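Local coordinates for NAD-dependent epimerase/dehydratase (Bacteroides thetaiotaomicron, PDB 3DHN), which probably binds NAD(P) through a Rossmann-type domain and may act as an oxidoreductase or epimerase, its substrate being unknown, at residues L21-N26 with G169-R174; I202-L205 with K209-Q212. All blocks are in the same frame, centred on the assembly; numbering follows the deposited sequence.

Contacts 1 and 2 follow one another along the chain, and their centres lie about 16 Å apart. Helix 194-206 joins them: it carries Ile202 and Glu204 of contact 2, and its earlier residues Glu195 and Ala199 lie against Arg171 of contact 1. The two contacts also touch directly, with Glu23 CG 3.5 Å from Ile202 CG1 and Ala24 CB 4.0 Å from Ile202 CD1, apolar packing between helices 14-25 and 194-206. Arg27 adds a polar connection by pairing with both Glu23 and Asp203. Each contact has a helix-borne glutamate reaching out to a loop.

Contact 1: L21-N26 with G169-R174; sequences LNEALN and GVRTGR
Glu23 and Arg171 make the whole contact, a salt bridge from helix 14-25 to the loop that follows strand 165-167. The bridge is two-pronged and side-on. Arg171 NE donates to Glu23 OE1 over 3.3 Å in a nearly straight bond (170°), arriving on the syn side of the carboxylate, and Arg171 NH2 makes a weak second bond to Glu23 OE2 at 3.4 Å. The carboxylate thus lies at the edge of the guanidinium, the two planes 23° apart. Arginine suits the loop position because NE and NH2 can offer parallel N-H bonds to one carboxylate, and because its chain, extended from CG to NE, spans a gap whose nearest CA atoms, those of Glu23 and Arg171, are 10.3 Å apart.

The glutamate end is the tightly packed one. Glu23 is buried, its side chain resting on Ala199 and Ile202, and a bend at chi2 (74°) turns the carboxylate out toward the loop. Burying such a charge is likely to be costly, and two arginines share in offsetting it: Arg27 is the stronger partner, through a salt bridge to Glu23 OE2, and Arg171 adds its longer pair of bonds. The Arg171 end is looser and exposed to solvent, though its loop is held by an ST turn at Thr172 and by Asp196 of helix 194-206.

Leu21, Ala24 and Leu25 of helix 14-25 pack on strand 30-34 of the Rossmann-like sheet, while helix 194-206 lies alongside the bridge, touching both Glu23 and Arg171.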
loop_
_atom_site.group_PDB
_atom_site.type_symbol
_atom_site.label_atom_id
_atom_site.label_comp_id
_atom_site.label_asym_id
_atom_site.label_seq_id
_atom_site.Cartn_x
_atom_site.Cartn_y
_atom_site.Cartn_z
ATOM N N LEU A 21 -8.682 6.303 1.499
ATOM C CA LEU A 21 -10.116 6.377 1.263
ATOM C C LEU A 21 -10.570 7.806 0.971
ATOM O O LEU A 21 -11.256 8.056 -0.018
ATOM C CB LEU A 21 -10.865 5.821 2.478
ATOM C CG LEU A 21 -12.391 5.719 2.406
ATOM C CD1 LEU A 21 -12.807 4.968 1.149
ATOM C CD2 LEU A 21 -12.900 4.998 3.652
ATOM N N ASN A 22 -10.171 8.738 1.830
ATOM C CA ASN A 22 -10.534 10.146 1.679
ATOM C C ASN A 22 -9.881 10.802 0.460
ATOM O O ASN A 22 -10.529 11.580 -0.258
ATOM C CB ASN A 22 -10.160 10.914 2.951
ATOM C CG ASN A 22 -10.980 10.477 4.154
ATOM O OD1 ASN A 22 -10.439 10.124 5.206
ATOM N ND2 ASN A 22 -12.297 10.496 4.003
ATOM N N GLU A 23 -8.608 10.497 0.224
ATOM C CA GLU A 23 -7.888 11.059 -0.915
ATOM C C GLU A 23 -8.503 10.634 -2.252
ATOM O O GLU A 23 -8.569 11.426 -3.189
ATOM C CB GLU A 23 -6.420 10.637 -0.864
ATOM C CG GLU A 23 -5.568 11.094 -2.040
ATOM C CD GLU A 23 -5.231 12.570 -2.006
ATOM O OE1 GLU A 23 -5.202 13.151 -0.904
ATOM O OE2 GLU A 23 -4.969 13.150 -3.083
ATOM N N ALA A 24 -8.954 9.386 -2.341
ATOM C CA ALA A 24 -9.553 8.886 -3.578
ATOM C C ALA A 24 -10.939 9.485 -3.844
ATOM O O ALA A 24 -11.272 9.813 -4.987
ATOM C CB ALA A 24 -9.645 7.373 -3.533
ATOM N N LEU A 25 -11.753 9.617 -2.803
ATOM C CA LEU A 25 -13.087 10.183 -2.979
ATOM C C LEU A 25 -12.980 11.660 -3.352
ATOM O O LEU A 25 -13.700 12.138 -4.229
ATOM C CB LEU A 25 -13.911 10.023 -1.699
ATOM C CG LEU A 25 -14.243 8.581 -1.306
ATOM C CD1 LEU A 25 -14.749 8.545 0.129
ATOM C CD2 LEU A 25 -15.291 8.010 -2.270
ATOM N N ASN A 26 -12.071 12.372 -2.693
ATOM C CA ASN A 26 -11.872 13.795 -2.953
ATOM C C ASN A 26 -11.443 14.077 -4.391
ATOM O O ASN A 26 -11.545 15.209 -4.870
ATOM C CB ASN A 26 -10.809 14.375 -2.006
ATOM C CG ASN A 26 -11.316 14.558 -0.584
ATOM O OD1 ASN A 26 -10.578 15.013 0.293
ATOM N ND2 ASN A 26 -12.574 14.212 -0.348
ATOM N N GLY A 169 0.460 13.544 9.539
ATOM C CA GLY A 169 1.150 14.819 9.459
ATOM C C GLY A 169 0.374 15.767 8.577
ATOM O O GLY A 169 -0.851 15.865 8.675
ATOM N N VAL A 170 1.085 16.460 7.698
ATOM C CA VAL A 170 0.461 17.407 6.785
ATOM C C VAL A 170 0.565 16.899 5.355
ATOM O O VAL A 170 1.489 16.161 5.020
ATOM C CB VAL A 170 1.168 18.787 6.848
ATOM C CG1 VAL A 170 0.520 19.763 5.869
ATOM C CG2 VAL A 170 1.127 19.330 8.275
ATOM N N ARG A 171 -0.400 17.285 4.524
ATOM C CA ARG A 171 -0.400 16.936 3.108
ATOM C C ARG A 171 0.323 18.108 2.447
ATOM O O ARG A 171 -0.298 19.091 2.059
ATOM C CB ARG A 171 -1.834 16.837 2.569
ATOM C CG ARG A 171 -1.922 16.429 1.095
ATOM C CD ARG A 171 -3.364 16.430 0.589
ATOM N NE ARG A 171 -3.478 15.920 -0.779
ATOM C CZ ARG A 171 -2.878 16.459 -1.835
ATOM N NH1 ARG A 171 -2.114 17.533 -1.692
ATOM N NH2 ARG A 171 -3.036 15.926 -3.041
ATOM N N THR A 172 1.642 18.007 2.339
ATOM C CA THR A 172 2.447 19.077 1.758
ATOM C C THR A 172 2.471 19.069 0.235
ATOM O O THR A 172 2.520 20.122 -0.405
ATOM C CB THR A 172 3.902 18.994 2.244
ATOM O OG1 THR A 172 4.561 17.905 1.585
ATOM C CG2 THR A 172 3.949 18.757 3.747
ATOM N N GLY A 173 2.444 17.878 -0.347
ATOM C CA GLY A 173 2.487 17.770 -1.790
ATOM C C GLY A 173 3.927 17.847 -2.273
ATOM O O GLY A 173 4.188 17.772 -3.470
ATOM N N ARG A 174 4.867 17.994 -1.341
ATOM C CA ARG A 174 6.279 18.083 -1.697
ATOM C C ARG A 174 7.106 16.961 -1.076
ATOM O O ARG A 174 7.171 16.832 0.144
ATOM C CB ARG A 174 6.853 19.436 -1.265
ATOM C CG ARG A 174 6.220 20.631 -1.961
ATOM C CD ARG A 174 6.973 21.921 -1.646
ATOM N NE ARG A 174 8.182 22.049 -2.452
ATOM C CZ ARG A 174 9.415 21.992 -1.970
ATOM N NH1 ARG A 174 9.613 21.810 -0.677
ATOM N NH2 ARG A 174 10.451 22.118 -2.785
#

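Contact 2: I202-L205 with K209-Q212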
loop_
_atom_site.group_PDB
_atom_site.type_symbol
_atom_site.label_atom_id
_atom_site.label_comp_id
_atom_site.label_asym_id
_atom_site.label_seq_id
_atom_site.Cartn_x
_atom_site.Cartn_y
_atom_site.Cartn_z
ATOM N N ILE A 202 -2.563 7.770 -4.949
ATOM C CA ILE A 202 -3.658 8.060 -5.874
ATOM C C ILE A 202 -3.130 8.697 -7.166
ATOM O O ILE A 202 -3.738 8.555 -8.221
ATOM C CB ILE A 202 -4.743 8.945 -5.223
ATOM C CG1 ILE A 202 -5.300 8.237 -3.983
ATOM C CG2 ILE A 202 -5.915 9.158 -6.206
ATOM C CD1 ILE A 202 -5.719 6.783 -4.241
ATOM N N ASP A 203 -1.995 9.389 -7.082
ATOM C CA ASP A 203 -1.369 9.975 -8.274
ATOM C C ASP A 203 -0.945 8.832 -9.216
ATOM O O ASP A 203 -1.102 8.931 -10.439
ATOM C CB ASP A 203 -0.119 10.776 -7.902
ATOM C CG ASP A 203 -0.433 12.189 -7.458
ATOM O OD1 ASP A 203 -1.631 12.555 -7.403
ATOM O OD2 ASP A 203 0.525 12.933 -7.168
ATOM N N GLU A 204 -0.395 7.758 -8.637
ATOM C CA GLU A 204 0.054 6.596 -9.412
ATOM C C GLU A 204 -1.150 5.876 -10.017
ATOM O O GLU A 204 -1.082 5.331 -11.116
ATOM C CB GLU A 204 0.857 5.641 -8.513
ATOM C CG GLU A 204 1.372 4.371 -9.197
ATOM C CD GLU A 204 2.193 4.639 -10.456
ATOM O OE1 GLU A 204 2.896 5.668 -10.515
ATOM O OE2 GLU A 204 2.149 3.807 -11.386
ATOM N N LEU A 205 -2.256 5.889 -9.288
ATOM C CA LEU A 205 -3.491 5.271 -9.744
ATOM C C LEU A 205 -4.086 6.065 -10.912
ATOM O O LEU A 205 -4.470 5.498 -11.937
ATOM C CB LEU A 205 -4.499 5.239 -8.600
ATOM C CG LEU A 205 -5.936 4.851 -8.963
ATOM C CD1 LEU A 205 -6.034 3.345 -9.156
ATOM C CD2 LEU A 205 -6.872 5.311 -7.863
ATOM N N LYS A 209 2.819 5.639 -13.766
ATOM C CA LYS A 209 4.217 5.877 -14.105
ATOM C C LYS A 209 5.031 4.612 -13.823
ATOM O O LYS A 209 6.165 4.480 -14.282
ATOM C CB LYS A 209 4.801 7.029 -13.280
ATOM C CG LYS A 209 4.252 8.402 -13.623
ATOM C CD LYS A 209 4.539 8.748 -15.069
ATOM C CE LYS A 209 3.827 10.024 -15.489
ATOM N NZ LYS A 209 4.010 10.288 -16.948
ATOM N N HIS A 210 4.452 3.689 -13.059
ATOM C CA HIS A 210 5.144 2.455 -12.707
ATOM C C HIS A 210 4.383 1.191 -13.096
ATOM O O HIS A 210 3.150 1.150 -13.042
ATOM C CB HIS A 210 5.444 2.431 -11.204
ATOM C CG HIS A 210 6.380 3.509 -10.761
ATOM N ND1 HIS A 210 5.947 4.705 -10.228
ATOM C CD2 HIS A 210 7.732 3.581 -10.796
ATOM C CE1 HIS A 210 6.992 5.465 -9.951
ATOM N NE2 HIS A 210 8.088 4.806 -10.287
ATOM N N HIS A 211 5.135 0.161 -13.476
ATOM C CA HIS A 211 4.550 -1.116 -13.883
ATOM C C HIS A 211 5.350 -2.317 -13.403
ATOM O O HIS A 211 6.548 -2.425 -13.667
ATOM C CB HIS A 211 4.436 -1.171 -15.411
ATOM C CG HIS A 211 3.709 -0.003 -15.995
ATOM N ND1 HIS A 211 2.340 0.135 -15.915
ATOM C CD2 HIS A 211 4.166 1.113 -16.614
ATOM C CE1 HIS A 211 1.982 1.286 -16.457
ATOM N NE2 HIS A 211 3.072 1.898 -16.889
ATOM N N GLN A 212 4.672 -3.226 -12.711
ATOM C CA GLN A 212 5.299 -4.443 -12.202
ATOM C C GLN A 212 6.608 -4.118 -11.495
ATOM O O GLN A 212 7.663 -4.664 -11.832
ATOM C CB GLN A 212 5.559 -5.430 -13.355
ATOM C CG GLN A 212 4.341 -5.695 -14.249
ATOM C CD GLN A 212 4.593 -6.773 -15.307
ATOM O OE1 GLN A 212 3.959 -7.827 -15.299
ATOM N NE2 GLN A 212 5.518 -6.507 -16.215
#
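Glu204 reaches from helix 194-206 to the backbone amides of Lys209 and His210 and the ring of His210. Its backbone-directed hydrogen bonds centre on OE2, which accepts from Lys209 N at 3.1 Å and from His210 N at 2.8 Å. Both donors come in on the syn side, from opposite faces of the carboxylate plane. Lys209 N also bonds weakly to Glu204 OE1. A bend at chi2 (54°) swings the glutamate's end onto these two successive amides, its two methylenes carrying the carboxylate out from the helix.

The contact spans the turn at the end of helix 194-206, where the chain leads into strand 213-218 of the Rossmann-like sheet.

The side-chain hydrogen bond is a histidine-carboxylate pair, His210 ND1 donating to Glu204 OE1 at 3.2 Å. That oxygen lies near the His210 ring plane, at the ring edge, while ND1 comes to it from well above the carboxylate plane (66°). Ring and carboxylate planes are 53° apart. Histidine suits the place because it offers an N-H at its edge while its ring stacks with Phe215.

Of the charged interactions, the main one is the salt bridge from Glu204 OE2 to Arg106, which also bonds His210 O. Replacing Glu204 with an alanine would probably leave the amides of Lys209 and His210 without their acceptor, Arg106 without its carboxylate, and the imidazole of His210 less firmly oriented.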